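Local structure of bacterioferritin (Rhodobacter capsulatus, 1JGC) at residues 11-15 and 58-62. The protein stores iron in a hollow 24-subunit shell, probably oxidising Fe(2+) with dioxygen at a ferroxidase centre, and binds one heme b per subunit dimer. Coordinates in Å, arbitrary orientation, origin at the centre of the assembly. Numbering follows the deposited sequence.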
ATOM      1  N   LEU A  11      46.862  30.936   4.632  1.00 24.82           N
ATOM      2  CA  LEU A  11      45.458  30.574   4.802  1.00 23.72           C
ATOM      3  C   LEU A  11      44.576  31.831   4.888  1.00 23.78           C
ATOM      4  O   LEU A  11      43.508  31.893   4.278  1.00 22.36           O
ATOM      5  CB  LEU A  11      45.286  29.706   6.057  1.00 23.72           C
ATOM      6  CG  LEU A  11      45.830  28.281   5.919  1.00 23.54           C
ATOM      7  CD1 LEU A  11      45.863  27.590   7.280  1.00 20.94           C
ATOM      8  CD2 LEU A  11      44.964  27.506   4.924  1.00 21.77           C
ATOM      9  N   ASN A  12      45.030  32.833   5.641  1.00 23.24           N
ATOM     10  CA  ASN A  12      44.273  34.069   5.770  1.00 21.75           C
ATOM     11  C   ASN A  12      44.225  34.829   4.446  1.00 21.28           C
ATOM     12  O   ASN A  12      43.274  35.554   4.171  1.00 22.03           O
ATOM     13  CB  ASN A  12      44.873  34.956   6.854  1.00 20.06           C
ATOM     14  CG  ASN A  12      44.115  34.866   8.152  1.00 22.31           C
ATOM     15  OD1 ASN A  12      42.892  35.025   8.183  1.00 23.16           O
ATOM     16  ND2 ASN A  12      44.832  34.613   9.239  1.00 22.82           N
ATOM     17  N   ALA A  13      45.251  34.670   3.621  1.00 20.32           N
ATOM     18  CA  ALA A  13      45.254  35.352   2.339  1.00 21.41           C
ATOM     19  C   ALA A  13      44.264  34.628   1.428  1.00 21.13           C
ATOM     20  O   ALA A  13      43.499  35.255   0.699  1.00 21.04           O
ATOM     21  CB  ALA A  13      46.656  35.350   1.727  1.00 18.22           C
ATOM     22  N   ALA A  14      44.280  33.302   1.483  1.00 20.53           N
ATOM     23  CA  ALA A  14      43.364  32.513   0.680  1.00 21.78           C
ATOM     24  C   ALA A  14      41.926  32.838   1.103  1.00 22.55           C
ATOM     25  O   ALA A  14      41.027  32.930   0.268  1.00 23.24           O
ATOM     26  CB  ALA A  14      43.654  31.041   0.869  1.00 21.53           C
ATOM     27  N   LEU A  15      41.721  33.022   2.404  1.00 22.74           N
ATOM     28  CA  LEU A  15      40.406  33.353   2.936  1.00 22.07           C
ATOM     29  C   LEU A  15      39.922  34.673   2.352  1.00 22.37           C
ATOM     30  O   LEU A  15      38.778  34.794   1.906  1.00 22.00           O
ATOM     31  CB  LEU A  15      40.462  33.452   4.460  1.00 18.95           C
ATOM     32  CG  LEU A  15      39.217  34.025   5.136  1.00 18.98           C
ATOM     33  CD1 LEU A  15      37.978  33.216   4.769  1.00 17.44           C
ATOM     34  CD2 LEU A  15      39.430  34.026   6.636  1.00 17.48           C
ATOM     35  N   ILE A  58      38.435  26.826   5.320  1.00 24.05           N
ATOM     36  CA  ILE A  58      39.697  27.507   5.617  1.00 22.40           C
ATOM     37  C   ILE A  58      39.733  28.165   6.995  1.00 21.91           C
ATOM     38  O   ILE A  58      40.763  28.166   7.671  1.00 21.85           O
ATOM     39  CB  ILE A  58      40.007  28.557   4.525  1.00 22.46           C
ATOM     40  CG1 ILE A  58      40.420  27.831   3.250  1.00 21.32           C
ATOM     41  CG2 ILE A  58      41.096  29.520   4.983  1.00 20.83           C
ATOM     42  CD1 ILE A  58      40.694  28.739   2.117  1.00 24.16           C
ATOM     43  N   ILE A  59      38.609  28.731   7.409  1.00 20.98           N
ATOM     44  CA  ILE A  59      38.535  29.359   8.714  1.00 19.71           C
ATOM     45  C   ILE A  59      38.728  28.287   9.782  1.00 20.35           C
ATOM     46  O   ILE A  59      39.393  28.517  10.789  1.00 20.81           O
ATOM     47  CB  ILE A  59      37.172  30.050   8.918  1.00 18.22           C
ATOM     48  CG1 ILE A  59      37.060  31.247   7.974  1.00 16.87           C
ATOM     49  CG2 ILE A  59      37.009  30.479  10.373  1.00 16.28           C
ATOM     50  CD1 ILE A  59      35.700  31.900   7.965  1.00 14.94           C
ATOM     51  N   ALA A  60      38.153  27.112   9.558  1.00 20.32           N
ATOM     52  CA  ALA A  60      38.276  26.019  10.521  1.00 20.85           C
ATOM     53  C   ALA A  60      39.722  25.548  10.647  1.00 21.31           C
ATOM     54  O   ALA A  60      40.205  25.266  11.742  1.00 22.24           O
ATOM     55  CB  ALA A  60      37.376  24.851  10.119  1.00 17.15           C
ATOM     56  N   ARG A  61      40.417  25.470   9.523  1.00 21.78           N
ATOM     57  CA  ARG A  61      41.799  25.028   9.543  1.00 22.27           C
ATOM     58  C   ARG A  61      42.652  26.051  10.278  1.00 23.46           C
ATOM     59  O   ARG A  61      43.582  25.691  10.999  1.00 25.13           O
ATOM     60  CB  ARG A  61      42.317  24.847   8.122  1.00 20.32           C
ATOM     61  CG  ARG A  61      43.751  24.379   8.039  1.00 20.36           C
ATOM     62  CD  ARG A  61      43.941  23.013   8.666  1.00 21.99           C
ATOM     63  NE  ARG A  61      45.328  22.575   8.549  1.00 22.37           N
ATOM     64  CZ  ARG A  61      45.814  21.469   9.099  1.00 22.79           C
ATOM     65  NH1 ARG A  61      45.021  20.675   9.810  1.00 22.59           N
ATOM     66  NH2 ARG A  61      47.097  21.168   8.954  1.00 21.53           N
ATOM     67  N   ILE A  62      42.337  27.327  10.098  1.00 22.91           N
ATOM     68  CA  ILE A  62      43.091  28.378  10.761  1.00 22.00           C
ATOM     69  C   ILE A  62      42.933  28.278  12.278  1.00 21.77           C
ATOM     70  O   ILE A  62      43.908  28.362  13.016  1.00 21.60           O
ATOM     71  CB  ILE A  62      42.634  29.772  10.295  1.00 20.88           C
ATOM     72  CG1 ILE A  62      43.162  30.042   8.882  1.00 20.61           C
ATOM     73  CG2 ILE A  62      43.105  30.832  11.278  1.00 19.99           C
ATOM     74  CD1 ILE A  62      42.684  31.356   8.280  1.00 18.89           C
TER
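Leu-11 enters the seam between helices 5-34 and 38-64 opposite Ile-58 and Ile-62, two residues one turn apart on the partner helix. Its CB meets Ile-62 CG1 at 3.6 Å and Ile-58 CG2 at 4.3 Å, while its CD1 lies 3.9 Å from Arg-61 CG, against the aliphatic stem. Ile-58 CG2 also touches the backbone, 3.5 Å from Leu-11 O, which accepts the helical hydrogen bond from Leu-15 N. The same isoleucine packs through CG2 on Leu-15 CB (4.0 Å) and through CD1 on Ala-14 CB (4.0 Å). The segments run nearly antiparallel, at 159° with axes 9.7 Å apart, as the first two helices of the ferritin-like four-helix bundle do; Phe-120 and Leu-123 of helix 114-144 add to this core. Glu-18 and His-54, iron-binding residues of the ferroxidase site, which is metal-free here, lie close to Ile-58. The polar ends find other partners: Asn-12 hydrogen-bonds the loop backbone at His-68 and Asn-70, and Arg-61 forms salt bridges with Asp-113 and with Glu-128 of a neighbouring subunit.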